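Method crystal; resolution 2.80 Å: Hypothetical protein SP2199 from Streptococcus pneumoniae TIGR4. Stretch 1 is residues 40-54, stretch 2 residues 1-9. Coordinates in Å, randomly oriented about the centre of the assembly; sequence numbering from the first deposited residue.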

# COMPACT_ATOMS: atom_id res chain seq x y z
N PRO A 40 6.45 -11.10 7.39
CA PRO A 40 5.60 -10.56 8.47
C PRO A 40 4.33 -9.77 8.14
O PRO A 40 3.36 -9.82 8.91
CB PRO A 40 6.55 -9.68 9.29
CG PRO A 40 7.93 -9.93 8.75
CD PRO A 40 7.78 -10.46 7.36
N PHE A 41 4.30 -9.07 7.02
CA PHE A 41 3.10 -8.28 6.69
C PHE A 41 2.38 -8.72 5.42
O PHE A 41 1.21 -8.38 5.21
CB PHE A 41 3.47 -6.81 6.53
CG PHE A 41 3.56 -6.05 7.81
CD1 PHE A 41 2.41 -5.55 8.40
CD2 PHE A 41 4.79 -5.84 8.43
CE1 PHE A 41 2.47 -4.84 9.58
CE2 PHE A 41 4.87 -5.13 9.62
CZ PHE A 41 3.70 -4.62 10.20
N GLU A 42 3.08 -9.48 4.58
CA GLU A 42 2.50 -9.92 3.33
C GLU A 42 3.11 -11.22 2.82
O GLU A 42 4.25 -11.56 3.16
CB GLU A 42 2.70 -8.81 2.30
CG GLU A 42 4.17 -8.48 2.05
CD GLU A 42 4.36 -7.17 1.33
OE1 GLU A 42 5.49 -6.89 0.90
OE2 GLU A 42 3.38 -6.42 1.20
N THR A 43 2.37 -11.95 1.99
CA THR A 43 2.90 -13.20 1.45
C THR A 43 3.31 -12.87 0.04
O THR A 43 2.50 -12.38 -0.75
CB THR A 43 1.84 -14.35 1.47
OG1 THR A 43 1.53 -14.71 2.83
CG2 THR A 43 2.37 -15.57 0.77
N VAL A 44 4.58 -13.14 -0.28
CA VAL A 44 5.14 -12.83 -1.59
C VAL A 44 5.14 -14.03 -2.52
O VAL A 44 5.72 -15.06 -2.20
CB VAL A 44 6.60 -12.30 -1.46
CG1 VAL A 44 7.20 -12.06 -2.84
CG2 VAL A 44 6.61 -11.02 -0.65
N LEU A 45 4.52 -13.86 -3.69
CA LEU A 45 4.45 -14.91 -4.70
C LEU A 45 5.27 -14.51 -5.93
O LEU A 45 5.40 -13.33 -6.24
CB LEU A 45 2.99 -15.16 -5.10
CG LEU A 45 2.03 -15.58 -3.98
CD1 LEU A 45 0.63 -15.77 -4.52
CD2 LEU A 45 2.51 -16.86 -3.34
N GLU A 46 5.80 -15.49 -6.64
CA GLU A 46 6.61 -15.21 -7.82
C GLU A 46 6.29 -16.19 -8.95
O GLU A 46 6.23 -17.39 -8.72
CB GLU A 46 8.09 -15.32 -7.45
CG GLU A 46 9.02 -14.63 -8.39
CD GLU A 46 10.47 -15.02 -8.15
OE1 GLU A 46 11.37 -14.28 -8.60
OE2 GLU A 46 10.72 -16.07 -7.54
N GLY A 47 6.11 -15.67 -10.16
CA GLY A 47 5.79 -16.50 -11.31
C GLY A 47 5.22 -15.72 -12.48
O GLY A 47 5.39 -14.49 -12.54
N GLU A 48 4.54 -16.41 -13.40
CA GLU A 48 3.93 -15.79 -14.58
C GLU A 48 2.77 -14.87 -14.20
O GLU A 48 1.96 -15.20 -13.33
CB GLU A 48 3.41 -16.88 -15.53
CG GLU A 48 4.48 -17.67 -16.25
CD GLU A 48 5.29 -16.82 -17.20
OE1 GLU A 48 4.68 -16.14 -18.06
OE2 GLU A 48 6.54 -16.85 -17.11
N PHE A 49 2.68 -13.73 -14.85
CA PHE A 49 1.62 -12.78 -14.54
C PHE A 49 0.25 -13.44 -14.53
O PHE A 49 -0.51 -13.28 -13.57
CB PHE A 49 1.63 -11.60 -15.52
CG PHE A 49 0.68 -10.51 -15.14
CD1 PHE A 49 0.72 -9.95 -13.86
CD2 PHE A 49 -0.27 -10.04 -16.04
CE1 PHE A 49 -0.17 -8.96 -13.49
CE2 PHE A 49 -1.17 -9.04 -15.68
CZ PHE A 49 -1.11 -8.49 -14.39
N ASP A 50 -0.05 -14.18 -15.60
CA ASP A 50 -1.34 -14.86 -15.74
C ASP A 50 -1.72 -15.73 -14.54
O ASP A 50 -2.83 -15.63 -14.02
CB ASP A 50 -1.36 -15.71 -17.01
CG ASP A 50 -1.68 -14.89 -18.26
OD1 ASP A 50 -1.57 -15.45 -19.37
OD2 ASP A 50 -2.04 -13.69 -18.12
N GLU A 51 -0.79 -16.58 -14.11
CA GLU A 51 -1.05 -17.47 -12.98
C GLU A 51 -1.22 -16.70 -11.66
O GLU A 51 -2.08 -17.05 -10.84
CB GLU A 51 0.08 -18.52 -12.86
CG GLU A 51 1.38 -18.04 -12.20
CD GLU A 51 2.48 -19.11 -12.17
OE1 GLU A 51 3.13 -19.33 -13.22
OE2 GLU A 51 2.68 -19.74 -11.11
N LEU A 52 -0.42 -15.66 -11.44
CA LEU A 52 -0.53 -14.90 -10.21
C LEU A 52 -1.88 -14.19 -10.15
O LEU A 52 -2.51 -14.18 -9.10
CB LEU A 52 0.61 -13.90 -10.09
CG LEU A 52 2.04 -14.45 -10.00
CD1 LEU A 52 3.03 -13.31 -9.77
CD2 LEU A 52 2.15 -15.46 -8.88
N MSE A 53 -2.33 -13.60 -11.25
CA MSE A 53 -3.62 -12.93 -11.23
C MSE A 53 -4.71 -13.94 -10.89
O MSE A 53 -5.64 -13.64 -10.13
CB MSE A 53 -3.92 -12.25 -12.57
CG MSE A 53 -3.09 -11.00 -12.82
SE MSE A 53 -3.17 -9.68 -11.35
CE MSE A 53 -1.50 -10.14 -10.53
N ARG A 54 -4.57 -15.15 -11.44
CA ARG A 54 -5.53 -16.22 -11.18
C ARG A 54 -5.47 -16.60 -9.70
O ARG A 54 -6.50 -16.70 -9.03
CB ARG A 54 -5.19 -17.43 -12.04
CG ARG A 54 -6.24 -18.52 -12.01
CD ARG A 54 -5.68 -19.84 -12.47
NE ARG A 54 -4.90 -20.49 -11.41
CZ ARG A 54 -3.63 -20.87 -11.55
NH1 ARG A 54 -2.98 -20.66 -12.70
NH2 ARG A 54 -3.00 -21.46 -10.54
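Stretch 2 (1-9) MKASIALQV

A short β-strand that leads into a helix offers its neighbour two surfaces at once, a backbone edge and a helical flank, and residues 1-9 of SP2199 illustrate how one extended segment can use both. From Lys2 to Val9 this segment is a strand. It runs antiparallel to the strand running through Thr43, Val44 and Leu45, with a crossing angle of 156° and a closest approach of 4.5 Å between axes, so the two lie side by side with a modest twist.

The register pairs Thr43 with Leu7, Leu45 with Ile5 and Gly47 with Ala3 as hydrogen-bonded pairs. Thr43 N donates to Leu7 O at 2.5 Å and Leu7 N returns a bond to Thr43 O at 2.6 Å; Leu45 N reaches Ile5 O at 2.6 Å, and Ile5 N reaches Leu45 O at 3.0 Å. The ladder loosens at Gly47, where the chain turns a corner: Gly47 N to Ala3 O is 3.1 Å and Ala3 N to Gly47 O is 2.9 Å, the latter distinctly bent at 134°. Beyond the corner Phe49 N binds Met1 O at 2.7 Å, tying the first turn of the helix to the start of the second segment.

Shape complementarity follows from strand alternation. The face carrying Ala3, Ile5 and Leu7 also receives the helix, whose axis passes 7.7 Å from the strand and runs in nearly the same direction, 24° apart. Ala3 is the hollow here. Its small methyl leaves room for two larger side chains: Phe49 brings the edge of its ring up, CD1 lying 3.7 Å from Ala3 CB, while Leu52, whose CA-to-CB bond points toward the strand, places CD1 3.8 Å from the same Ala3 CB. That Leu52 CD1 also lies 3.6 Å from Ile5 CG1. Ile5 is the complementary bump, with the largest area covered by the opposing stretch; its tip, CD1, meets CE of selenomethionine Met53 at 3.3 Å, and its CB faces Leu45 CB at 4.5 Å.

The face bearing Val44 and Glu46 is matched by small residues. Ala6 CB sits 4.3 Å from Val44 CG2 and 3.6 Å from Glu42 CD, so the Glu42 side chain packs over this methyl. Ser4 instead turns its hydroxyl back to the backbone, OG donating to Leu45 O at 3.0 Å, an acceptor it shares with Ile5 N.

At the far end Gln8 CG comes within a tight 3.0 Å of Phe41 O, and Gln8 OE1 lies at the edge of the Phe41 ring, 4.0 Å from CD1 of Phe41.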

# COMPACT_ATOMS: atom_id res chain seq x y z
N MSE A 1 4.82 -11.32 -19.01
CA MSE A 1 5.31 -12.61 -18.45
C MSE A 1 5.67 -12.53 -16.96
O MSE A 1 4.78 -12.55 -16.12
CB MSE A 1 6.52 -13.10 -19.24
CG MSE A 1 7.10 -14.42 -18.74
SE MSE A 1 8.63 -14.96 -19.81
CE MSE A 1 9.83 -13.48 -19.34
N LYS A 2 6.96 -12.43 -16.65
CA LYS A 2 7.41 -12.38 -15.26
C LYS A 2 6.65 -11.39 -14.39
O LYS A 2 6.40 -10.25 -14.80
CB LYS A 2 8.91 -12.07 -15.18
CG LYS A 2 9.79 -13.30 -15.21
CD LYS A 2 11.28 -12.94 -15.23
CE LYS A 2 11.65 -12.23 -16.54
NZ LYS A 2 13.09 -11.87 -16.64
N ALA A 3 6.26 -11.85 -13.19
CA ALA A 3 5.53 -11.01 -12.26
C ALA A 3 5.68 -11.46 -10.82
O ALA A 3 5.93 -12.63 -10.55
CB ALA A 3 4.07 -10.99 -12.63
N SER A 4 5.53 -10.53 -9.90
CA SER A 4 5.62 -10.84 -8.49
C SER A 4 4.43 -10.16 -7.84
O SER A 4 4.08 -9.04 -8.19
CB SER A 4 6.93 -10.34 -7.90
OG SER A 4 7.19 -10.96 -6.66
N ILE A 5 3.82 -10.86 -6.89
CA ILE A 5 2.63 -10.39 -6.18
C ILE A 5 2.87 -10.53 -4.69
O ILE A 5 3.33 -11.57 -4.23
CB ILE A 5 1.41 -11.26 -6.58
CG1 ILE A 5 1.00 -10.94 -8.01
CG2 ILE A 5 0.26 -11.09 -5.61
CD1 ILE A 5 0.71 -9.48 -8.21
N ALA A 6 2.57 -9.48 -3.94
CA ALA A 6 2.72 -9.52 -2.49
C ALA A 6 1.29 -9.41 -1.98
O ALA A 6 0.55 -8.51 -2.38
CB ALA A 6 3.55 -8.35 -2.02
N LEU A 7 0.88 -10.33 -1.12
CA LEU A 7 -0.50 -10.29 -0.62
C LEU A 7 -0.61 -10.22 0.90
O LEU A 7 0.12 -10.92 1.63
CB LEU A 7 -1.29 -11.50 -1.14
CG LEU A 7 -2.76 -11.67 -0.68
CD1 LEU A 7 -3.64 -10.53 -1.27
CD2 LEU A 7 -3.27 -13.04 -1.10
N GLN A 8 -1.50 -9.35 1.35
CA GLN A 8 -1.78 -9.17 2.77
C GLN A 8 -3.29 -9.11 2.92
O GLN A 8 -3.94 -8.25 2.32
CB GLN A 8 -1.20 -7.87 3.31
CG GLN A 8 -1.64 -7.60 4.73
CD GLN A 8 -1.09 -6.31 5.30
OE1 GLN A 8 -1.09 -6.10 6.52
NE2 GLN A 8 -0.61 -5.42 4.42
N VAL A 9 -3.84 -10.03 3.69
CA VAL A 9 -5.26 -10.04 3.89
C VAL A 9 -5.59 -9.59 5.29
O VAL A 9 -5.15 -10.19 6.27
CB VAL A 9 -5.85 -11.45 3.68
CG1 VAL A 9 -7.34 -11.43 4.02
CG2 VAL A 9 -5.64 -11.90 2.23